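Local coordinates for putative PII-like nitrogen regulatory protein (Shewanella baltica, PDB 3CE8) that is of unknown function but, as a putative PII-like protein, may take part in nitrogen regulation, at residues 21-26 / 82-87; 27-32 / 76-81; 31-36 / 102-107; 40-45 / 91-96. All coordinates share one frame; numbering follows the deposited sequence. Where two conformers were deposited one is given.

Contact 1. Residues 21-26 / 82-87. With EDO (1,2-ethanediol), chain E.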
loop_
_atom_site.group_PDB
_atom_site.type_symbol
_atom_site.label_atom_id
_atom_site.label_comp_id
_atom_site.label_asym_id
_atom_site.label_seq_id
_atom_site.Cartn_x
_atom_site.Cartn_y
_atom_site.Cartn_z
ATOM N N SER A 21 2.216 -13.063 11.180
ATOM C CA SER A 21 1.028 -12.585 11.990
ATOM C C SER A 21 -0.379 -13.176 11.688
ATOM O O SER A 21 -0.696 -13.653 10.568
ATOM C CB SER A 21 0.958 -11.040 11.877
ATOM O OG SER A 21 0.099 -10.417 12.822
ATOM N N THR A 22 -1.212 -13.147 12.729
ATOM C CA THR A 22 -2.608 -13.591 12.629
ATOM C C THR A 22 -3.442 -12.433 12.054
ATOM O O THR A 22 -4.595 -12.603 11.703
ATOM C CB THR A 22 -3.176 -14.027 13.970
ATOM O OG1 THR A 22 -3.061 -12.939 14.900
ATOM C CG2 THR A 22 -2.443 -15.293 14.487
ATOM N N GLU A 23 -2.811 -11.261 11.978
ATOM C CA GLU A 23 -3.402 -10.055 11.333
ATOM C C GLU A 23 -2.929 -10.011 9.909
ATOM O O GLU A 23 -1.783 -10.343 9.578
ATOM C CB GLU A 23 -3.020 -8.721 11.982
ATOM C CG GLU A 23 -3.633 -8.489 13.344
ATOM C CD GLU A 23 -5.130 -8.255 13.311
ATOM O OE1 GLU A 23 -5.597 -7.454 12.474
ATOM O OE2 GLU A 23 -5.834 -8.844 14.156
ATOM N N GLN A 24 -3.838 -9.602 9.057
ATOM C CA GLN A 24 -3.532 -9.489 7.645
ATOM C C GLN A 24 -4.323 -8.320 7.067
ATOM O O GLN A 24 -5.299 -7.881 7.652
ATOM C CB GLN A 24 -3.802 -10.817 6.940
ATOM C CG GLN A 24 -5.204 -11.307 7.098
ATOM C CD GLN A 24 -5.442 -12.638 6.407
ATOM O OE1 GLN A 24 -4.522 -13.467 6.301
ATOM N NE2 GLN A 24 -6.704 -12.857 5.939
ATOM N N LEU A 25 -3.850 -7.801 5.951
ATOM C CA LEU A 25 -4.450 -6.628 5.328
ATOM C C LEU A 25 -5.276 -6.952 4.088
ATOM O O LEU A 25 -4.769 -7.516 3.155
ATOM C CB LEU A 25 -3.320 -5.644 4.949
ATOM C CG LEU A 25 -3.714 -4.244 4.498
ATOM C CD1 LEU A 25 -4.306 -3.512 5.700
ATOM C CD2 LEU A 25 -2.518 -3.481 3.853
ATOM N N LEU A 26 -6.551 -6.625 4.099
ATOM C CA LEU A 26 -7.364 -6.769 2.889
ATOM C C LEU A 26 -7.328 -5.477 2.132
ATOM O O LEU A 26 -7.569 -4.415 2.693
ATOM C CB LEU A 26 -8.830 -7.092 3.201
ATOM C CG LEU A 26 -9.805 -7.087 2.021
ATOM C CD1 LEU A 26 -9.543 -8.215 1.027
ATOM C CD2 LEU A 26 -11.170 -7.233 2.630
ATOM N N GLU A 82 -8.341 -0.272 2.608
ATOM C CA GLU A 82 -7.387 -1.140 3.292
ATOM C C GLU A 82 -7.949 -1.449 4.662
ATOM O O GLU A 82 -8.255 -0.543 5.454
ATOM C CB GLU A 82 -5.999 -0.509 3.371
ATOM C CG GLU A 82 -5.357 -0.383 2.008
ATOM C CD GLU A 82 -3.885 -0.022 2.038
ATOM O OE1 GLU A 82 -3.294 0.233 3.108
ATOM O OE2 GLU A 82 -3.301 -0.027 0.955
ATOM N N ILE A 83 -8.107 -2.751 4.887
ATOM C CA ILE A 83 -8.756 -3.299 6.070
ATOM C C ILE A 83 -7.972 -4.394 6.788
ATOM O O ILE A 83 -7.886 -5.546 6.378
ATOM C CB ILE A 83 -10.138 -3.869 5.679
ATOM C CG1 ILE A 83 -10.901 -2.827 4.854
ATOM C CG2 ILE A 83 -10.954 -4.335 6.911
ATOM C CD1 ILE A 83 -11.763 -3.463 3.845
HETATM N N MSE A 84 -7.385 -3.964 7.880
HETATM C CA MSE A 84 -6.643 -4.839 8.769
HETATM C C MSE A 84 -7.692 -5.647 9.515
HETATM O O MSE A 84 -8.695 -5.106 10.004
HETATM C CB MSE A 84 -5.774 -4.056 9.763
HETATM C CG MSE A 84 -4.889 -4.950 10.606
HETATM SE SE MSE A 84 -3.421 -5.606 9.552
HETATM C CE MSE A 84 -2.703 -3.898 8.982
ATOM N N HIS A 85 -7.453 -6.947 9.576
ATOM C CA HIS A 85 -8.356 -7.868 10.217
ATOM C C HIS A 85 -7.656 -9.159 10.601
ATOM O O HIS A 85 -6.648 -9.520 10.001
ATOM C CB HIS A 85 -9.489 -8.209 9.241
ATOM C CG HIS A 85 -9.025 -8.949 8.017
ATOM N ND1 HIS A 85 -8.416 -8.316 6.945
ATOM C CD2 HIS A 85 -9.065 -10.268 7.704
ATOM C CE1 HIS A 85 -8.089 -9.220 6.032
ATOM N NE2 HIS A 85 -8.463 -10.412 6.468
ATOM N N PRO A 86 -8.192 -9.858 11.606
ATOM C CA PRO A 86 -7.651 -11.154 11.944
ATOM C C PRO A 86 -7.914 -12.198 10.852
ATOM O O PRO A 86 -9.012 -12.299 10.295
ATOM C CB PRO A 86 -8.397 -11.539 13.232
ATOM C CG PRO A 86 -9.314 -10.387 13.589
ATOM C CD PRO A 86 -9.400 -9.509 12.382
ATOM N N ALA A 87 -6.885 -12.979 10.585
ATOM C CA ALA A 87 -6.930 -14.020 9.575
ATOM C C ALA A 87 -8.108 -14.945 9.817
ATOM O O ALA A 87 -8.719 -15.473 8.888
ATOM C CB ALA A 87 -5.587 -14.829 9.561
HETATM C C1 EDO E . -5.965 -0.276 8.157
HETATM O O1 EDO E . -6.326 0.909 7.439
HETATM C C2 EDO E . -6.397 -0.196 9.610
HETATM O O2 EDO E . -7.492 -1.090 9.579
#
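Gln24 and His85, a hydrogen-bonded residue pair of antiparallel strands 23-31 and 74-86 at the centre of a ferredoxin-like sheet, add a side-chain bond to their two backbone bonds. Gln24 NE2 donates to His85 NE2 at 3.1 Å, nearly straight at 165°; the acceptor lies in the amide plane, but the donor is tilted out of the ring plane. The same amide nitrogen also hydrogen-bonds Gln90 OE1. Both side chains leave the same face, and with chi1 57° for Gln24 and 65° for His85 their ends turn toward each other. The far side of the ring is also tied, because His85 ND1 donates to Ile83 O, two residues back in its own strand, at 2.9 Å. That oxygen takes Leu26 N as well, the two donors arriving from opposite faces of its plane. Leu26 CD2 and Ile83 CD1 lie side by side, 4.0 Å apart, branched apolar residues on the face that helix 90-100 covers. On the other face Leu25 CD1 touches CE of one Met84 conformer, and these residues pack on Met111 and Trp109 of the second subunit. A histidine that donates at ND1 and accepts at NE2 is probably neutral, its ring held against rotation in a buried setting.

Contact 2. Residues 27-32 / 76-81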
loop_
_atom_site.group_PDB
_atom_site.type_symbol
_atom_site.label_atom_id
_atom_site.label_comp_id
_atom_site.label_asym_id
_atom_site.label_seq_id
_atom_site.Cartn_x
_atom_site.Cartn_y
_atom_site.Cartn_z
ATOM N N VAL A 27 -6.935 -5.578 0.875
ATOM C CA VAL A 27 -6.938 -4.424 -0.042
ATOM C C VAL A 27 -7.978 -4.726 -1.091
ATOM O O VAL A 27 -7.998 -5.797 -1.716
ATOM C CB VAL A 27 -5.598 -4.154 -0.739
ATOM C CG1 VAL A 27 -5.768 -2.976 -1.704
ATOM C CG2 VAL A 27 -4.508 -3.892 0.305
ATOM N N LEU A 28 -8.854 -3.753 -1.246
ATOM C CA LEU A 28 -10.058 -3.862 -2.095
ATOM C C LEU A 28 -10.202 -2.640 -2.987
ATOM O O LEU A 28 -10.189 -1.515 -2.500
ATOM C CB LEU A 28 -11.267 -4.003 -1.152
ATOM C CG LEU A 28 -12.677 -3.980 -1.723
ATOM C CD1 LEU A 28 -12.974 -5.208 -2.584
ATOM C CD2 LEU A 28 -13.632 -3.890 -0.551
ATOM N N ILE A 29 -10.271 -2.878 -4.296
ATOM C CA ILE A 29 -10.409 -1.804 -5.293
ATOM C C ILE A 29 -11.860 -1.786 -5.734
ATOM O O ILE A 29 -12.280 -2.572 -6.578
ATOM C CB ILE A 29 -9.455 -1.986 -6.499
ATOM C CG1 ILE A 29 -8.019 -2.176 -6.002
ATOM C CG2 ILE A 29 -9.523 -0.814 -7.439
ATOM C CD1 ILE A 29 -7.616 -1.153 -4.979
ATOM N N ALA A 30 -12.591 -0.855 -5.127
ATOM C CA ALA A 30 -14.032 -0.687 -5.259
ATOM C C ALA A 30 -14.418 0.469 -6.133
ATOM O O ALA A 30 -13.778 1.524 -6.184
ATOM C CB ALA A 30 -14.655 -0.500 -3.875
ATOM N N GLN A 31 -15.536 0.278 -6.794
ATOM C CA GLN A 31 -16.053 1.310 -7.689
ATOM C C GLN A 31 -16.653 2.377 -6.806
ATOM O O GLN A 31 -17.115 2.098 -5.720
ATOM C CB GLN A 31 -17.056 0.717 -8.667
ATOM C CG GLN A 31 -16.640 -0.697 -9.112
ATOM C CD GLN A 31 -17.339 -1.144 -10.360
ATOM O OE1 GLN A 31 -17.407 -0.394 -11.338
ATOM N NE2 GLN A 31 -17.836 -2.387 -10.357
ATOM N N ASN A 32 -16.592 3.610 -7.269
ATOM C CA ASN A 32 -17.033 4.762 -6.462
ATOM C C ASN A 32 -18.484 4.727 -6.013
ATOM O O ASN A 32 -18.825 5.299 -4.984
ATOM C CB ASN A 32 -16.708 6.104 -7.148
ATOM C CG ASN A 32 -15.203 6.444 -7.087
ATOM O OD1 ASN A 32 -14.485 6.031 -6.164
ATOM N ND2 ASN A 32 -14.734 7.218 -8.060
ATOM N N ARG A 76 -9.834 4.027 -15.324
ATOM C CA ARG A 76 -10.747 4.824 -14.502
ATOM C C ARG A 76 -10.331 5.006 -13.040
ATOM O O ARG A 76 -9.295 4.533 -12.597
ATOM C CB ARG A 76 -12.153 4.201 -14.571
ATOM C CG ARG A 76 -13.011 4.254 -13.274
ATOM C CD ARG A 76 -14.564 4.050 -13.489
ATOM N NE ARG A 76 -14.982 2.703 -13.916
ATOM C CZ ARG A 76 -14.210 1.810 -14.545
ATOM N NH1 ARG A 76 -12.962 2.101 -14.901
ATOM N NH2 ARG A 76 -14.707 0.620 -14.863
ATOM N N GLU A 77 -11.203 5.667 -12.294
ATOM C CA GLU A 77 -10.967 6.027 -10.887
ATOM C C GLU A 77 -11.777 5.207 -9.890
ATOM O O GLU A 77 -12.992 5.049 -9.998
ATOM C CB GLU A 77 -11.267 7.519 -10.665
ATOM C CG GLU A 77 -10.872 8.065 -9.287
ATOM C CD GLU A 77 -9.392 8.484 -9.216
ATOM O OE1 GLU A 77 -8.804 8.778 -10.285
ATOM O OE2 GLU A 77 -8.819 8.546 -8.099
ATOM N N PHE A 78 -11.061 4.703 -8.898
ATOM C CA PHE A 78 -11.646 3.867 -7.846
ATOM C C PHE A 78 -11.294 4.309 -6.454
ATOM O O PHE A 78 -10.454 5.155 -6.183
ATOM C CB PHE A 78 -11.182 2.399 -7.942
ATOM C CG PHE A 78 -11.369 1.773 -9.292
ATOM C CD1 PHE A 78 -10.426 1.954 -10.288
ATOM C CD2 PHE A 78 -12.455 0.973 -9.551
ATOM C CE1 PHE A 78 -10.575 1.379 -11.526
ATOM C CE2 PHE A 78 -12.615 0.392 -10.797
ATOM C CZ PHE A 78 -11.673 0.597 -11.778
ATOM N N CYS A 79 -11.929 3.599 -5.569
ATOM C CA CYS A 79 -11.750 3.799 -4.168
ATOM C C CYS A 79 -11.002 2.592 -3.636
ATOM O O CYS A 79 -11.405 1.462 -3.831
ATOM C CB CYS A 79 -13.119 3.969 -3.507
ATOM S SG CYS A 79 -13.046 4.297 -1.726
ATOM N N LYS A 80 -9.885 2.857 -2.984
ATOM C CA LYS A 80 -9.051 1.815 -2.425
ATOM C C LYS A 80 -9.136 1.814 -0.912
ATOM O O LYS A 80 -8.716 2.753 -0.198
ATOM C CB LYS A 80 -7.601 1.975 -2.889
ATOM C CG LYS A 80 -6.582 0.947 -2.372
ATOM C CD LYS A 80 -5.160 1.471 -2.660
ATOM C CE LYS A 80 -4.020 0.616 -2.171
ATOM N NZ LYS A 80 -2.697 1.313 -2.346
ATOM N N PHE A 81 -9.689 0.695 -0.474
ATOM C CA PHE A 81 -9.891 0.377 0.925
ATOM C C PHE A 81 -8.790 -0.534 1.396
ATOM O O PHE A 81 -8.361 -1.438 0.687
ATOM C CB PHE A 81 -11.208 -0.395 1.141
ATOM C CG PHE A 81 -12.478 0.450 1.014
ATOM C CD1 PHE A 81 -13.101 0.624 -0.210
ATOM C CD2 PHE A 81 -13.066 1.021 2.137
ATOM C CE1 PHE A 81 -14.253 1.369 -0.304
ATOM C CE2 PHE A 81 -14.210 1.780 2.036
ATOM C CZ PHE A 81 -14.808 1.949 0.827
#
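Ala30 and Cys79 make a hydrogen-bonded antiparallel pair at the centre of the ferredoxin-like beta sheet, where strand 23-31 lies beside strand 74-86. At the start of the second segment, Arg76 sets its guanidinium against the Phe78 ring, Phe78 CZ lying 3.7 Å above the guanidinium plane and offset toward the rim. Glu77 follows, its carbonyl oxygen beside the amide of Asn32, whose CG stands next to its own backbone N (chi1 -74°), which brings the amide to Glu77 and Cys79. An alanine in place of Asn32 would probably uncover the backbone there and leave Cys79 CB without the OD1 that packs on it at 3.6 Å. Phe78 crosses Ile29 at about a right angle, CB to Ile29 CG2 3.7 Å, while Ala30 O comes near the ring plane at its edge. Cys79 N then donates to Ala30 O, 2.8 Å, and its small side chain suits a face covered by helix 35-42. Lys80 is fully extended, CG lying 3.5 Å from Ile29 CD1 while NZ goes on toward a bound phosphate, with long, weak ion pairs to Glu82 of its own chain and Glu82 of the third subunit. Phe81, paired with Leu28, turns its ring edge to Ala30, CE1 resting 4.1 Å from Ala30 CB.

Contact 3. Residues 31-36 / 102-107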
loop_
_atom_site.group_PDB
_atom_site.type_symbol
_atom_site.label_atom_id
_atom_site.label_comp_id
_atom_site.label_asym_id
_atom_site.label_seq_id
_atom_site.Cartn_x
_atom_site.Cartn_y
_atom_site.Cartn_z
ATOM N N GLN A 31 -15.536 0.278 -6.794
ATOM C CA GLN A 31 -16.053 1.310 -7.689
ATOM C C GLN A 31 -16.653 2.377 -6.806
ATOM O O GLN A 31 -17.115 2.098 -5.720
ATOM C CB GLN A 31 -17.056 0.717 -8.667
ATOM C CG GLN A 31 -16.640 -0.697 -9.112
ATOM C CD GLN A 31 -17.339 -1.144 -10.360
ATOM O OE1 GLN A 31 -17.407 -0.394 -11.338
ATOM N NE2 GLN A 31 -17.836 -2.387 -10.357
ATOM N N ASN A 32 -16.592 3.610 -7.269
ATOM C CA ASN A 32 -17.033 4.762 -6.462
ATOM C C ASN A 32 -18.484 4.727 -6.013
ATOM O O ASN A 32 -18.825 5.299 -4.984
ATOM C CB ASN A 32 -16.708 6.104 -7.148
ATOM C CG ASN A 32 -15.203 6.444 -7.087
ATOM O OD1 ASN A 32 -14.485 6.031 -6.164
ATOM N ND2 ASN A 32 -14.734 7.218 -8.060
ATOM N N ASP A 33 -19.314 4.000 -6.746
ATOM C CA ASP A 33 -20.755 3.932 -6.434
ATOM C C ASP A 33 -21.124 3.028 -5.235
ATOM O O ASP A 33 -22.100 3.297 -4.520
ATOM C CB ASP A 33 -21.604 3.621 -7.684
ATOM C CG ASP A 33 -21.237 2.312 -8.349
ATOM O OD1 ASP A 33 -20.499 1.509 -7.734
ATOM O OD2 ASP A 33 -21.696 2.089 -9.491
ATOM N N ILE A 34 -20.332 1.993 -4.990
ATOM C CA ILE A 34 -20.622 1.064 -3.864
ATOM C C ILE A 34 -19.758 1.403 -2.667
ATOM O O ILE A 34 -19.707 0.669 -1.685
ATOM C CB ILE A 34 -20.442 -0.448 -4.196
ATOM C CG1 ILE A 34 -19.012 -0.732 -4.672
ATOM C CG2 ILE A 34 -21.479 -0.903 -5.183
ATOM C CD1 ILE A 34 -18.646 -2.220 -4.758
ATOM N N LYS A 35 -19.112 2.553 -2.771
ATOM C CA LYS A 35 -18.184 3.062 -1.740
ATOM C C LYS A 35 -18.839 3.178 -0.354
ATOM O O LYS A 35 -18.313 2.699 0.665
ATOM C CB LYS A 35 -17.590 4.422 -2.194
ATOM C CG LYS A 35 -16.796 5.204 -1.127
ATOM C CD LYS A 35 -15.875 6.319 -1.717
ATOM C CE LYS A 35 -16.625 7.513 -2.313
ATOM N NZ LYS A 35 -15.689 8.505 -2.940
ATOM N N ASP A 36 -20.024 3.765 -0.347
ATOM C CA ASP A 36 -20.755 4.017 0.899
ATOM C C ASP A 36 -21.286 2.720 1.468
ATOM O O ASP A 36 -21.321 2.518 2.680
ATOM C CB ASP A 36 -21.938 4.966 0.686
ATOM C CG ASP A 36 -21.519 6.344 0.184
ATOM O OD1 ASP A 36 -20.457 6.437 -0.465
ATOM O OD2 ASP A 36 -22.279 7.330 0.416
ATOM N N LYS A 102 -22.464 -7.500 -5.085
ATOM C CA LYS A 102 -23.382 -8.408 -5.811
ATOM C C LYS A 102 -23.335 -8.054 -7.287
ATOM O O LYS A 102 -23.165 -8.921 -8.143
ATOM C CB LYS A 102 -24.848 -8.324 -5.260
ATOM C CG LYS A 102 -25.849 -9.418 -5.700
ATOM C CD LYS A 102 -27.302 -9.183 -5.096
ATOM N N HIS A 103 -23.405 -6.758 -7.565
ATOM C CA HIS A 103 -23.548 -6.306 -8.942
ATOM C C HIS A 103 -22.390 -5.460 -9.465
ATOM O O HIS A 103 -22.411 -5.026 -10.627
ATOM C CB HIS A 103 -24.883 -5.535 -9.104
ATOM C CG HIS A 103 -26.119 -6.352 -8.830
ATOM N ND1 HIS A 103 -26.737 -7.122 -9.798
ATOM C CD2 HIS A 103 -26.875 -6.479 -7.711
ATOM C CE1 HIS A 103 -27.803 -7.706 -9.277
ATOM N NE2 HIS A 103 -27.909 -7.333 -8.012
ATOM N N ASN A 104 -21.400 -5.229 -8.602
ATOM C CA ASN A 104 -20.203 -4.424 -8.923
ATOM C C ASN A 104 -18.929 -5.116 -8.513
ATOM O O ASN A 104 -18.441 -4.877 -7.428
ATOM C CB ASN A 104 -20.210 -3.092 -8.180
ATOM C CG ASN A 104 -21.354 -2.227 -8.558
ATOM O OD1 ASN A 104 -22.496 -2.476 -8.154
ATOM N ND2 ASN A 104 -21.064 -1.164 -9.306
ATOM N N PRO A 105 -18.375 -5.952 -9.383
ATOM C CA PRO A 105 -17.177 -6.662 -8.998
ATOM C C PRO A 105 -16.042 -5.783 -8.571
ATOM O O PRO A 105 -15.816 -4.714 -9.121
ATOM C CB PRO A 105 -16.820 -7.462 -10.236
ATOM C CG PRO A 105 -18.175 -7.666 -10.947
ATOM C CD PRO A 105 -18.947 -6.428 -10.660
ATOM N N CYS A 106 -15.373 -6.272 -7.540
ATOM C CA CYS A 106 -14.229 -5.606 -6.927
ATOM C C CYS A 106 -13.003 -6.461 -6.782
ATOM O O CYS A 106 -13.034 -7.531 -6.201
ATOM C CB CYS A 106 -14.605 -5.061 -5.553
ATOM S SG CYS A 106 -15.829 -3.739 -5.803
ATOM N N ARG A 107 -11.909 -5.965 -7.325
ATOM C CA ARG A 107 -10.644 -6.654 -7.166
ATOM C C ARG A 107 -10.190 -6.562 -5.743
ATOM O O ARG A 107 -10.457 -5.591 -5.048
ATOM C CB ARG A 107 -9.554 -6.123 -8.081
ATOM C CG ARG A 107 -9.450 -6.936 -9.343
ATOM C CD ARG A 107 -8.095 -6.726 -10.020
ATOM N NE ARG A 107 -7.601 -7.971 -10.601
ATOM C CZ ARG A 107 -6.901 -8.861 -9.899
ATOM N NH1 ARG A 107 -6.636 -8.629 -8.601
ATOM N NH2 ARG A 107 -6.484 -9.983 -10.490
#
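Gln31 reaches across Asn104, its amide nitrogen NE2 lying 3.3 Å from Asn104 CB, with the two amide planes turned steeply against each other. The chain runs extended beyond CG, and this length carries the amide past Asn104 to the backbone of the next residue: NE2 makes a weak hydrogen bond to Pro105 O, 3.3 Å and bent to 124° at the hydrogen. The long glutamine suits a place where the amide must pass Asn104. Asn104 answers with its own amide. Its ND2 approaches the carboxylate of Asp33 from the opposite direction, the two planes almost perpendicular at 88°, and gives a weak bond to Asp33 OD2 at 3.3 Å. Alongside Asn104, Ile34 runs in the opposite direction, CG2 resting 3.5 Å from Asn104 OD1. Its CG1 branch occupies the position between backbone N and carbonyl carbon (chi1 58°), and from there CD1 extends to Cys106 SG, 3.4 Å away. The beta-branched isoleucine thus offers one methyl to each partner, and the compact, weakly polar thiol of Cys106 suits the buried end, where Cys101, Leu28 and Ala30 also pack. Ile34 stands at the N-cap position of helix 35-42, while Cys106 opens strand 106-112, so the contact ties the turn before the first helix of the ferredoxin-like fold to the turn before strand 106-112 of the central sheet. Cys106 and Arg107 also pair antiparallel with a strand of the third subunit. Two weak polar bonds over one apolar touch imply a join held more by fit than by strong directional bonds.

Contact 4. Residues 40-45 / 91-96. With EDO (1,2-ethanediol), chain D.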
loop_
_atom_site.group_PDB
_atom_site.type_symbol
_atom_site.label_atom_id
_atom_site.label_comp_id
_atom_site.label_asym_id
_atom_site.label_seq_id
_atom_site.Cartn_x
_atom_site.Cartn_y
_atom_site.Cartn_z
ATOM N N ASP A 40 -20.487 1.066 5.050
ATOM C CA ASP A 40 -21.582 0.676 5.924
ATOM C C ASP A 40 -21.409 -0.720 6.446
ATOM O O ASP A 40 -21.742 -1.029 7.584
ATOM C CB ASP A 40 -22.923 0.752 5.192
ATOM C CG ASP A 40 -23.411 2.193 4.997
ATOM O OD1 ASP A 40 -22.837 3.119 5.608
ATOM O OD2 ASP A 40 -24.379 2.397 4.241
ATOM N N THR A 41 -20.851 -1.565 5.602
ATOM C CA THR A 41 -20.675 -2.971 5.948
ATOM C C THR A 41 -19.582 -3.104 6.972
ATOM O O THR A 41 -19.717 -3.814 7.967
ATOM C CB THR A 41 -20.274 -3.796 4.737
ATOM O OG1 THR A 41 -21.404 -3.929 3.874
ATOM C CG2 THR A 41 -19.790 -5.179 5.154
ATOM N N LEU A 42 -18.519 -2.346 6.732
ATOM C CA LEU A 42 -17.301 -2.451 7.515
ATOM C C LEU A 42 -17.522 -1.948 8.906
ATOM O O LEU A 42 -17.061 -2.556 9.874
ATOM C CB LEU A 42 -16.149 -1.672 6.860
ATOM C CG LEU A 42 -15.695 -2.196 5.500
ATOM C CD1 LEU A 42 -14.778 -1.237 4.793
ATOM C CD2 LEU A 42 -15.036 -3.575 5.692
ATOM N N ILE A 43 -18.254 -0.841 9.006
ATOM C CA ILE A 43 -18.453 -0.178 10.319
ATOM C C ILE A 43 -19.259 -1.076 11.227
ATOM O O ILE A 43 -19.261 -0.901 12.451
ATOM C CB ILE A 43 -19.143 1.249 10.276
ATOM C CG1 ILE A 43 -20.530 1.159 9.651
ATOM C CG2 ILE A 43 -18.282 2.296 9.565
ATOM C CD1 ILE A 43 -21.323 2.418 9.795
ATOM N N GLU A 44 -19.881 -2.079 10.629
ATOM C CA GLU A 44 -20.809 -2.928 11.373
ATOM C C GLU A 44 -20.145 -4.222 11.850
ATOM O O GLU A 44 -20.657 -4.966 12.679
ATOM C CB GLU A 44 -22.017 -3.203 10.487
ATOM C CG GLU A 44 -23.263 -3.250 11.260
ATOM C CD GLU A 44 -23.490 -1.926 12.019
ATOM O OE1 GLU A 44 -23.586 -0.861 11.355
ATOM O OE2 GLU A 44 -23.577 -1.950 13.277
ATOM N N LEU A 45 -18.971 -4.459 11.305
ATOM C CA LEU A 45 -18.174 -5.646 11.621
ATOM C C LEU A 45 -17.340 -5.383 12.892
ATOM O O LEU A 45 -16.405 -4.558 12.901
ATOM C CB LEU A 45 -17.311 -6.055 10.420
ATOM C CG LEU A 45 -18.077 -6.574 9.185
ATOM C CD1 LEU A 45 -17.178 -6.771 7.950
ATOM C CD2 LEU A 45 -18.836 -7.874 9.515
ATOM N N ALA A 91 -13.038 -15.019 6.165
ATOM C CA ALA A 91 -14.240 -15.487 5.456
ATOM C C ALA A 91 -15.367 -14.537 5.751
ATOM O O ALA A 91 -16.055 -14.046 4.857
ATOM C CB ALA A 91 -14.658 -16.827 5.913
ATOM N N ALA A 92 -15.560 -14.313 7.041
ATOM C CA ALA A 92 -16.627 -13.422 7.517
ATOM C C ALA A 92 -16.550 -12.086 6.784
ATOM O O ALA A 92 -17.575 -11.554 6.336
ATOM C CB ALA A 92 -16.537 -13.206 9.034
ATOM N N LEU A 93 -15.320 -11.610 6.603
ATOM C CA LEU A 93 -15.075 -10.284 6.002
ATOM C C LEU A 93 -15.347 -10.286 4.509
ATOM O O LEU A 93 -16.020 -9.403 3.987
ATOM C CB LEU A 93 -13.641 -9.808 6.262
ATOM C CG LEU A 93 -13.170 -8.478 5.628
ATOM C CD1 LEU A 93 -14.022 -7.284 6.012
ATOM C CD2 LEU A 93 -11.718 -8.225 5.977
ATOM N N LEU A 94 -14.895 -11.333 3.842
ATOM C CA LEU A 94 -15.011 -11.386 2.392
ATOM C C LEU A 94 -16.436 -11.713 1.944
ATOM O O LEU A 94 -16.923 -11.187 0.927
ATOM C CB LEU A 94 -14.010 -12.372 1.785
ATOM C CG LEU A 94 -12.498 -12.070 1.861
ATOM C CD1 LEU A 94 -11.707 -13.244 1.258
ATOM C CD2 LEU A 94 -12.150 -10.804 1.158
ATOM N N THR A 95 -17.103 -12.585 2.690
ATOM C CA THR A 95 -18.491 -12.960 2.371
ATOM C C THR A 95 -19.414 -11.747 2.599
ATOM O O THR A 95 -20.372 -11.536 1.872
ATOM C CB THR A 95 -18.992 -14.167 3.196
ATOM O OG1 THR A 95 -18.771 -13.908 4.579
ATOM C CG2 THR A 95 -18.266 -15.420 2.829
ATOM N N ALA A 96 -19.081 -10.943 3.601
ATOM C CA ALA A 96 -19.873 -9.730 3.948
ATOM C C ALA A 96 -19.739 -8.706 2.839
ATOM O O ALA A 96 -20.701 -8.054 2.418
ATOM C CB ALA A 96 -19.413 -9.133 5.265
HETATM C C1 EDO D . -22.001 -6.497 8.488
HETATM O O1 EDO D . -22.435 -5.282 7.869
HETATM C C2 EDO D . -22.298 -6.615 9.988
HETATM O O2 EDO D . -22.392 -7.995 10.328
#
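Leu93 pushes its CD1 methyl into the hollow formed by Leu42 and Leu45. Leu45 CD1 touches that methyl, Leu93 CD1, at 3.7 Å, with the two side chains crossing at about a right angle, and Leu42 CD2 touches it at 3.9 Å. The methyl gets there because Leu93 holds CG trans to its backbone N (chi1 176°), which swings the branched end round toward the first segment although the CB bond itself does not aim there. One turn further along the helix a smaller bump meets a shallower dent: Ala96 CB faces the dent formed by Thr41 CG2, 4.0 Å away, and Leu45 CD1, 4.2 Å away. Alanine suits this place, since of the two segments the CA atoms of Thr41 and Ala96 are the nearest, 7.1 Å apart. Thr41 presents its methyl to the dent while its OG1 is bound back to Asp37 O. The two segments belong to helices 35-42 and 90-100, which lie together on one face of the sheet of this ferredoxin-like fold; Leu42 and Leu93 both continue down onto Ile83 of strand 74-86. Leu45 closes a type I turn that starts at Leu42, and this turn brings its side chain back against the second helix. An alanine at Leu45 would probably open a gap beside Leu93 CD1 and leave Ala96 CB covered by Thr41 alone among these residues. The other methyl of Leu45, CD2, faces a 1,2-ethanediol molecule, 3.6 Å from its C1, and the O1 of that diol donates to Thr41 O at 3.1 Å.

In the fold
Contacts 1 and 2 are successive lengths of one strand pair, their centres 18 Å apart, and the chain between the segments of contact 1 contains contact 2. Contact 4 lies against the covered face of that sheet: Leu93 CD2 comes within 3.4 Å of His85 ND1, and Leu42 CD1 within 3.9 Å of Phe81 CD2. Contact 3 shares Gln31 and Asn32 with contact 2, their centres only 8 Å apart, and strand 106-112 joins the sheet there, Ile29 N probably bonding to Arg107 O at 2.8 Å. No active site is known, but a phosphate, probably from the crystallisation liquor, lies about 3 Å from the side chains of both Lys80 and Glu82, where contacts 1 and 2 meet.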